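Local coordinates for ethanolamine utilization protein EutL (Clostridium perfringens E str. JGS1987, PDB 4TME) that forms trimeric shell tiles of the ethanolamine-utilisation microcompartment and binds ethanolamine, which probably controls opening of its pore, at residues C[25-30]-C[62-67]; C[85-90]-C[97-102]. All blocks are in the same frame, centred on the assembly; numbering follows the deposited sequence.

Both interactions involve the antiparallel sheet of strands 10-16, 35-41, 83-89 and 61-67. They come in series. Interaction 1 closes on strand 61-67 before interaction 2 opens on strand 83-89, its neighbour in the sheet. Their centres are about 13 Å apart, and each is about 17 Å from the centre of the chain. The two strands join them directly. Probable hydrogen bonds link Tyr64 O to Ile86 N and Val63 N to Ile86 O. Val63 CG1 also packs on Ala88 CB, and Val62 CG2 on Leu87 CD2. In interaction 1 the turn after helix 21-26 packs on strand 61-67, outermost in this chain's sheet. Interaction 2 sets helix 92-106 on the sheet. Both also touch the second subunit, so they lie near a trimer interface.

Interaction 1: residues C[25-30]-C[62-67]; sequences KKLELE and VVYARS
Tyr64 meets Leu27 where the turn after helix 21-26 packs on the edge strand 61-67. The tyrosine can be followed outward. Its CB lies over Ile86 of the next strand, 3.7 Å from Ile86 CG1. CG sits anti to the backbone N (chi1 -159°), which sends the ring out from the strand. On one side of the ring, Tyr64 CD2 receives Leu27 CD2 at 3.8 Å, and CE2 touches the same methyl more loosely. The methyl comes in obliquely, and the two side chains cross at about a right angle. On the other side, Tyr64 CE1 is 3.5 Å from Arg66 CG. At the tip, Tyr64 OH hydrogen-bonds to the carbonyl of Pro178 in the second subunit. A second apolar pair lies beside the first: Leu29 CD2 packs against Val63 CG2 at 3.8 Å. Val63 and Tyr64 form a classic beta bulge opposite Ile86, and both point toward the turn. That turn is a Schellman motif, with Glu28 at positive phi. A water bridges the two backbones, donating to Leu27 O at 2.6 Å and to Val63 O at 2.7 Å. It sits in the ring plane, at the edge of Tyr64. The direct contact is therefore wholly apolar, and polarity enters through one water that satisfies two carbonyls.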
loop_
_atom_site.group_PDB
_atom_site.type_symbol
_atom_site.label_atom_id
_atom_site.label_comp_id
_atom_site.label_asym_id
_atom_site.label_seq_id
_atom_site.Cartn_x
_atom_site.Cartn_y
_atom_site.Cartn_z
ATOM N N LYS C 25 19.451 15.347 -6.910
ATOM C CA LYS C 25 18.648 15.253 -8.123
ATOM C C LYS C 25 17.431 14.345 -7.954
ATOM O O LYS C 25 16.328 14.683 -8.421
ATOM C CB LYS C 25 19.495 14.744 -9.299
ATOM C CG LYS C 25 19.950 15.847 -10.250
ATOM C CD LYS C 25 20.762 15.302 -11.434
ATOM C CE LYS C 25 22.229 15.075 -11.070
ATOM N NZ LYS C 25 22.976 16.336 -10.733
ATOM N N LYS C 26 17.613 13.196 -7.301
ATOM C CA LYS C 26 16.497 12.268 -7.146
ATOM C C LYS C 26 15.446 12.802 -6.171
ATOM O O LYS C 26 14.262 12.446 -6.267
ATOM C CB LYS C 26 16.991 10.885 -6.696
ATOM C CG LYS C 26 17.764 10.130 -7.777
ATOM C CD LYS C 26 16.869 9.731 -8.964
ATOM C CE LYS C 26 17.626 8.899 -9.981
ATOM N NZ LYS C 26 16.758 8.535 -11.144
ATOM N N LEU C 27 15.869 13.654 -5.246
ATOM C CA LEU C 27 14.943 14.278 -4.299
ATOM C C LEU C 27 14.405 15.624 -4.813
ATOM O O LEU C 27 13.603 16.269 -4.139
ATOM C CB LEU C 27 15.629 14.484 -2.951
ATOM C CG LEU C 27 15.965 13.218 -2.173
ATOM C CD1 LEU C 27 16.773 13.567 -0.926
ATOM C CD2 LEU C 27 14.684 12.452 -1.803
ATOM N N GLU C 28 14.854 16.030 -5.996
ATOM C CA GLU C 28 14.409 17.272 -6.624
ATOM C C GLU C 28 14.623 18.492 -5.720
ATOM O O GLU C 28 13.760 19.372 -5.607
ATOM C CB GLU C 28 12.931 17.153 -7.027
ATOM C CG GLU C 28 12.674 15.995 -7.979
ATOM C CD GLU C 28 11.245 15.924 -8.487
ATOM O OE1 GLU C 28 10.305 16.244 -7.730
ATOM O OE2 GLU C 28 11.067 15.529 -9.651
ATOM N N LEU C 29 15.791 18.538 -5.094
ATOM C CA LEU C 29 16.149 19.630 -4.197
ATOM C C LEU C 29 16.443 20.917 -4.948
ATOM O O LEU C 29 16.859 20.894 -6.120
ATOM C CB LEU C 29 17.371 19.260 -3.375
ATOM C CG LEU C 29 17.272 18.003 -2.513
ATOM C CD1 LEU C 29 18.575 17.838 -1.768
ATOM C CD2 LEU C 29 16.104 18.107 -1.547
ATOM N N GLU C 30 16.272 22.038 -4.251
ATOM C CA GLU C 30 16.700 23.338 -4.765
ATOM C C GLU C 30 18.205 23.513 -4.608
ATOM O O GLU C 30 18.827 22.861 -3.771
ATOM C CB GLU C 30 15.979 24.480 -4.037
ATOM C CG GLU C 30 14.465 24.425 -4.087
ATOM C CD GLU C 30 13.920 24.541 -5.490
ATOM O OE1 GLU C 30 14.690 24.882 -6.412
ATOM O OE2 GLU C 30 12.712 24.291 -5.675
ATOM N N VAL C 62 10.388 21.450 4.130
ATOM C CA VAL C 62 10.078 20.021 4.066
ATOM C C VAL C 62 10.151 19.595 2.619
ATOM O O VAL C 62 9.378 20.098 1.797
ATOM C CB VAL C 62 8.697 19.723 4.641
ATOM C CG1 VAL C 62 8.371 18.217 4.543
ATOM C CG2 VAL C 62 8.639 20.229 6.083
ATOM N N VAL C 63 11.078 18.693 2.296
ATOM C CA VAL C 63 11.286 18.310 0.899
ATOM C C VAL C 63 10.838 16.889 0.631
ATOM O O VAL C 63 10.759 16.467 -0.534
ATOM C CB VAL C 63 12.764 18.474 0.477
ATOM C CG1 VAL C 63 13.153 19.945 0.580
ATOM C CG2 VAL C 63 13.696 17.580 1.289
ATOM N N TYR C 64 10.523 16.159 1.694
ATOM C CA TYR C 64 10.064 14.779 1.562
ATOM C C TYR C 64 9.240 14.407 2.778
ATOM O O TYR C 64 9.619 14.693 3.918
ATOM C CB TYR C 64 11.269 13.837 1.400
ATOM C CG TYR C 64 10.919 12.496 0.765
ATOM C CD1 TYR C 64 10.435 11.458 1.532
ATOM C CD2 TYR C 64 11.077 12.296 -0.596
ATOM C CE1 TYR C 64 10.104 10.213 0.947
ATOM C CE2 TYR C 64 10.766 11.081 -1.178
ATOM C CZ TYR C 64 10.278 10.042 -0.392
ATOM O OH TYR C 64 9.941 8.833 -1.003
ATOM N N ALA C 65 8.084 13.774 2.557
ATOM C CA ALA C 65 7.192 13.436 3.652
ATOM C C ALA C 65 6.237 12.345 3.214
ATOM O O ALA C 65 5.299 12.619 2.449
ATOM C CB ALA C 65 6.397 14.681 4.106
ATOM N N ARG C 66 6.485 11.119 3.651
ATOM C CA ARG C 66 5.670 9.978 3.215
ATOM C C ARG C 66 5.368 9.019 4.353
ATOM O O ARG C 66 6.205 8.810 5.242
ATOM C CB ARG C 66 6.368 9.188 2.102
ATOM C CG ARG C 66 6.587 9.898 0.762
ATOM C CD ARG C 66 5.290 10.116 -0.002
ATOM N NE ARG C 66 4.491 8.880 -0.146
ATOM C CZ ARG C 66 4.753 7.878 -0.988
ATOM N NH1 ARG C 66 5.793 7.926 -1.807
ATOM N NH2 ARG C 66 3.954 6.807 -1.026
ATOM N N SER C 67 4.175 8.422 4.283
ATOM C CA SER C 67 3.704 7.428 5.234
ATOM C C SER C 67 3.962 5.995 4.758
ATOM O O SER C 67 4.021 5.744 3.550
ATOM C CB SER C 67 2.194 7.621 5.467
ATOM O OG SER C 67 1.955 8.939 5.962
HETATM O O HOH W 1 11.971 15.065 -2.454
#

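Interaction 2: residues C[85-90]-C[97-102]; sequences GILAGP and SGLNAT
A helix resting on an antiparallel sheet, as in the BMC fold, is built here from strand 83-89 and the helix that follows it, 92-106. The short segments run roughly antiparallel, at 144°, and their axes approach to 9.5 Å. Leu87 is the strand's contribution. Its CB points toward the helix, and CG lies anti to the carbonyl carbon (chi1 -65°). The extended second torsion then carries CD1 on to the helix backbone. This one methyl makes every close contact. Leu87 CD1 is 3.7 Å from Gly98 C. It also touches the next amide, at Leu99 N. Gly98 has no side chain between its backbone and the strand, so the methyl can press directly on the peptide. Around it, Leu99 CD2 stands 4.1 Å from Leu87 CD1, a loose apolar contact. Thr102 OG1 comes within 3.9 Å of the same methyl, from one turn further along. All four residues are buried. Helix 44-57 covers the site as well, through Leu51 on Leu87 and through Ala50 and Ala54 on Thr102. Leu99 also packs on Phe217 of the second subunit. The threonine hydroxyl is satisfied within its own helix: Thr102 OG1 donates to Gly98 O at 2.9 Å. It arrives 37° out of the carbonyl plane, while Thr102 N reaches the same oxygen from the opposite face.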
loop_
_atom_site.group_PDB
_atom_site.type_symbol
_atom_site.label_atom_id
_atom_site.label_comp_id
_atom_site.label_asym_id
_atom_site.label_seq_id
_atom_site.Cartn_x
_atom_site.Cartn_y
_atom_site.Cartn_z
ATOM N N GLY C 85 10.315 11.732 7.218
ATOM C CA GLY C 85 10.305 13.140 6.897
ATOM C C GLY C 85 11.720 13.603 6.581
ATOM O O GLY C 85 12.675 13.126 7.205
ATOM N N ILE C 86 11.865 14.485 5.592
ATOM C CA ILE C 86 13.164 15.062 5.270
ATOM C C ILE C 86 13.076 16.572 5.211
ATOM O O ILE C 86 12.284 17.148 4.449
ATOM C CB ILE C 86 13.729 14.535 3.919
ATOM C CG1 ILE C 86 13.829 13.013 3.960
ATOM C CG2 ILE C 86 15.145 15.137 3.648
ATOM C CD1 ILE C 86 14.363 12.354 2.687
ATOM N N LEU C 87 13.879 17.206 6.058
ATOM C CA LEU C 87 14.084 18.646 6.050
ATOM C C LEU C 87 15.317 18.973 5.229
ATOM O O LEU C 87 16.281 18.212 5.245
ATOM C CB LEU C 87 14.288 19.180 7.475
ATOM C CG LEU C 87 13.103 19.058 8.429
ATOM C CD1 LEU C 87 13.590 19.450 9.829
ATOM C CD2 LEU C 87 11.988 19.977 7.993
ATOM N N ALA C 88 15.291 20.084 4.509
ATOM C CA ALA C 88 16.483 20.546 3.795
ATOM C C ALA C 88 16.763 22.004 4.153
ATOM O O ALA C 88 15.859 22.813 4.327
ATOM C CB ALA C 88 16.328 20.387 2.290
ATOM N N GLY C 89 18.042 22.326 4.256
ATOM C CA GLY C 89 18.445 23.681 4.571
ATOM C C GLY C 89 19.843 23.941 4.053
ATOM O O GLY C 89 20.484 23.043 3.522
ATOM N N PRO C 90 20.319 25.176 4.212
ATOM C CA PRO C 90 21.599 25.626 3.656
ATOM C C PRO C 90 22.813 25.130 4.413
ATOM O O PRO C 90 23.919 25.221 3.887
ATOM C CB PRO C 90 21.507 27.152 3.766
ATOM C CG PRO C 90 20.582 27.387 4.899
ATOM C CD PRO C 90 19.551 26.298 4.776
ATOM N N SER C 97 18.778 22.720 13.853
ATOM C CA SER C 97 17.803 23.542 14.561
ATOM C C SER C 97 16.386 23.087 14.202
ATOM O O SER C 97 15.504 22.952 15.069
ATOM C CB SER C 97 18.021 25.021 14.212
ATOM O OG SER C 97 17.029 25.832 14.803
ATOM N N GLY C 98 16.189 22.790 12.925
ATOM C CA GLY C 98 14.903 22.290 12.461
ATOM C C GLY C 98 14.509 20.955 13.097
ATOM O O GLY C 98 13.354 20.769 13.508
ATOM N N LEU C 99 15.460 20.023 13.195
ATOM C CA LEU C 99 15.167 18.714 13.765
ATOM C C LEU C 99 14.875 18.843 15.264
ATOM O O LEU C 99 13.982 18.181 15.778
ATOM C CB LEU C 99 16.326 17.748 13.532
ATOM C CG LEU C 99 16.511 17.223 12.104
ATOM C CD1 LEU C 99 17.855 16.491 11.978
ATOM C CD2 LEU C 99 15.357 16.293 11.700
ATOM N N ASN C 100 15.603 19.698 15.969
ATOM C CA ASN C 100 15.329 19.877 17.385
ATOM C C ASN C 100 13.902 20.409 17.593
ATOM O O ASN C 100 13.189 19.942 18.485
ATOM C CB ASN C 100 16.374 20.789 18.032
ATOM C CG ASN C 100 17.663 20.025 18.384
ATOM O OD1 ASN C 100 17.644 19.136 19.231
ATOM N ND2 ASN C 100 18.774 20.355 17.711
ATOM N N ALA C 101 13.459 21.336 16.739
ATOM C CA ALA C 101 12.087 21.857 16.864
ATOM C C ALA C 101 11.048 20.777 16.567
ATOM O O ALA C 101 9.966 20.760 17.181
ATOM C CB ALA C 101 11.891 23.065 15.944
ATOM N N THR C 102 11.370 19.902 15.617
ATOM C CA THR C 102 10.498 18.789 15.229
ATOM C C THR C 102 10.333 17.834 16.416
ATOM O O THR C 102 9.226 17.466 16.808
ATOM C CB THR C 102 11.054 18.004 14.028
ATOM O OG1 THR C 102 11.261 18.890 12.916
ATOM C CG2 THR C 102 10.076 16.920 13.583
#